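Local structure of DisA protein (Sorangium cellulosum, 6CCA) at residues A60-S65 against V340-T345. The protein is a carbon methyltransferase from the disorazol polyketide assembly line that probably places two methyl groups on one carbon of the growing chain. Residues are numbered along the deposited sequence; the frame is centred on the assembly and turned at random.
Sequences ALERFS and VVHFLT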
loop_
_atom_site.group_PDB
_atom_site.type_symbol
_atom_site.label_atom_id
_atom_site.label_comp_id
_atom_site.label_asym_id
_atom_site.label_seq_id
_atom_site.Cartn_x
_atom_site.Cartn_y
_atom_site.Cartn_z
ATOM N N ALA A 60 13.801 7.442 -12.048
ATOM C CA ALA A 60 13.494 7.437 -13.456
ATOM C C ALA A 60 12.076 6.954 -13.745
ATOM O O ALA A 60 11.396 7.427 -14.687
ATOM C CB ALA A 60 14.486 6.562 -14.235
ATOM N N LEU A 61 11.596 6.022 -12.927
ATOM C CA LEU A 61 10.181 5.603 -13.022
ATOM C C LEU A 61 9.232 6.776 -12.813
ATOM O O LEU A 61 8.217 6.880 -13.491
ATOM C CB LEU A 61 9.950 4.407 -12.080
ATOM C CG LEU A 61 8.545 3.845 -12.044
ATOM C CD1 LEU A 61 8.184 3.214 -13.349
ATOM C CD2 LEU A 61 8.407 2.844 -10.961
ATOM N N GLU A 62 9.562 7.666 -11.903
ATOM C CA GLU A 62 8.725 8.825 -11.648
ATOM C C GLU A 62 8.653 9.770 -12.854
ATOM O O GLU A 62 7.616 10.228 -13.221
ATOM C CB GLU A 62 9.220 9.618 -10.437
ATOM C CG GLU A 62 8.668 9.143 -9.130
ATOM C CD GLU A 62 7.365 9.857 -8.748
ATOM O OE1 GLU A 62 7.350 10.985 -8.230
ATOM O OE2 GLU A 62 6.391 9.282 -9.003
ATOM N N ARG A 63 9.800 10.061 -13.427
ATOM C CA ARG A 63 9.874 10.931 -14.576
ATOM C C ARG A 63 9.142 10.301 -15.774
ATOM O O ARG A 63 8.406 10.935 -16.422
ATOM C CB ARG A 63 11.316 11.268 -14.924
ATOM C CG ARG A 63 12.058 12.143 -13.913
ATOM C CD ARG A 63 11.217 13.222 -13.211
ATOM N NE ARG A 63 11.124 12.889 -11.790
ATOM C CZ ARG A 63 10.157 13.220 -10.948
ATOM N NH1 ARG A 63 9.144 13.969 -11.269
ATOM N NH2 ARG A 63 10.229 12.743 -9.736
ATOM N N PHE A 64 9.368 9.038 -15.997
ATOM C CA PHE A 64 8.651 8.309 -17.014
ATOM C C PHE A 64 7.127 8.429 -16.849
ATOM O O PHE A 64 6.425 8.628 -17.793
ATOM C CB PHE A 64 9.125 6.869 -17.009
ATOM C CG PHE A 64 8.326 5.945 -17.878
ATOM C CD1 PHE A 64 8.416 6.007 -19.241
ATOM C CD2 PHE A 64 7.540 4.979 -17.323
ATOM C CE1 PHE A 64 7.705 5.166 -20.025
ATOM C CE2 PHE A 64 6.827 4.112 -18.112
ATOM C CZ PHE A 64 6.924 4.206 -19.470
ATOM N N SER A 65 6.651 8.303 -15.618
ATOM C CA SER A 65 5.226 8.401 -15.373
ATOM C C SER A 65 4.688 9.758 -15.835
ATOM O O SER A 65 3.612 9.839 -16.376
ATOM C CB SER A 65 4.929 8.166 -13.881
ATOM O OG SER A 65 5.337 6.861 -13.486
ATOM N N VAL A 340 3.379 9.707 -2.321
ATOM C CA VAL A 340 2.362 9.626 -3.330
ATOM C C VAL A 340 3.087 9.583 -4.701
ATOM O O VAL A 340 3.002 10.511 -5.490
ATOM C CB VAL A 340 1.426 10.834 -3.348
ATOM C CG1 VAL A 340 0.259 10.508 -4.246
ATOM C CG2 VAL A 340 0.813 11.112 -1.973
ATOM N N VAL A 341 3.835 8.547 -4.961
ATOM C CA VAL A 341 4.523 8.410 -6.276
ATOM C C VAL A 341 3.548 8.336 -7.472
ATOM O O VAL A 341 2.419 7.792 -7.382
ATOM C CB VAL A 341 5.511 7.208 -6.250
ATOM C CG1 VAL A 341 6.565 7.460 -5.185
ATOM C CG2 VAL A 341 4.805 5.883 -5.982
ATOM N N HIS A 342 4.012 8.874 -8.632
ATOM C CA HIS A 342 3.164 8.961 -9.814
ATOM C C HIS A 342 2.771 7.565 -10.301
ATOM O O HIS A 342 1.660 7.339 -10.798
ATOM C CB HIS A 342 3.897 9.696 -10.918
ATOM C CG HIS A 342 4.292 11.087 -10.556
ATOM N ND1 HIS A 342 3.561 11.889 -9.691
ATOM C CD2 HIS A 342 5.332 11.849 -10.983
ATOM C CE1 HIS A 342 4.168 13.049 -9.555
ATOM N NE2 HIS A 342 5.233 13.053 -10.338
ATOM N N PHE A 343 3.654 6.612 -10.087
ATOM C CA PHE A 343 3.360 5.235 -10.427
ATOM C C PHE A 343 2.099 4.777 -9.800
ATOM O O PHE A 343 1.277 4.082 -10.394
ATOM C CB PHE A 343 4.507 4.292 -9.977
ATOM C CG PHE A 343 4.063 2.841 -9.952
ATOM C CD1 PHE A 343 3.904 2.142 -11.154
ATOM C CD2 PHE A 343 3.698 2.226 -8.780
ATOM C CE1 PHE A 343 3.427 0.809 -11.195
ATOM C CE2 PHE A 343 3.185 0.922 -8.775
ATOM C CZ PHE A 343 3.069 0.192 -9.992
ATOM N N LEU A 344 1.925 5.079 -8.517
ATOM C CA LEU A 344 0.702 4.715 -7.826
ATOM C C LEU A 344 -0.512 5.501 -8.278
ATOM O O LEU A 344 -1.631 4.946 -8.460
ATOM C CB LEU A 344 0.881 4.901 -6.295
ATOM C CG LEU A 344 1.876 3.896 -5.688
ATOM C CD1 LEU A 344 2.030 4.261 -4.197
ATOM C CD2 LEU A 344 1.400 2.456 -5.817
ATOM N N THR A 345 -0.358 6.821 -8.396
ATOM C CA THR A 345 -1.488 7.617 -8.852
ATOM C C THR A 345 -2.069 7.068 -10.165
ATOM O O THR A 345 -3.275 6.949 -10.319
ATOM C CB THR A 345 -1.131 9.110 -9.015
ATOM O OG1 THR A 345 -0.733 9.655 -7.728
ATOM C CG2 THR A 345 -2.357 9.883 -9.589
HETATM O O HOH W 1 6.605 6.955 -9.717
HETATM O O HOH W 2 5.091 12.265 -6.285
#
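The imidazole ring of His342 has the carboxylate of Glu62 over one face. OE1 of Glu62 stands 3.5 Å above the ring plane, offset toward the rim, and the two flat groups are inclined by 32°. At the ring edge lie the backbone O of Glu62, in plane, and NH1 of Arg63, 4.1 Å from NE2 of His342. The Arg63 guanidinium is steeply turned to the ring. Glu66, on the same helix as Arg63, forms a salt bridge with Arg63 NH1 and takes a weak hydrogen bond from His342 NE2.

Glu62 bends at chi2 (-90°), which brings its carboxylate across to the start of helix 342-346. There OE2 accepts the backbone N-H of His342. The modelled N to OE2 distance of 2.4 Å is very short, so its exact value is doubtful. A water donates a hydrogen bond to OE2 and accepts the N-H of Phe343, 3.0 Å from its N. This water is also very close to OE2, so the modelled place of OE2 is doubtful in detail. A second water joins OE1 of Glu62 to Val340 O.

One helical turn on from Leu61, CB of Ser65 packs on CB of His342 at 3.5 Å. OG of Ser65 turns back to Leu61 O, 2.9 Å away, which also accepts Ser65 N from the opposite face of its carbonyl plane. CD2 of Leu61 meets CB of Phe343 at 4.3 Å. The Phe343 ring runs on to helix 152-163, where it meets Tyr154 edge-to-face.

The contact joins helix 55-75 to the short helix that follows strand 330-337 of the central methyltransferase sheet. Val341, at the N-cap position, has no polar side chain. Glu62 instead supplies an acceptor from a distant part of the chain, and the helix N-terminus would be expected to stabilise its negative charge.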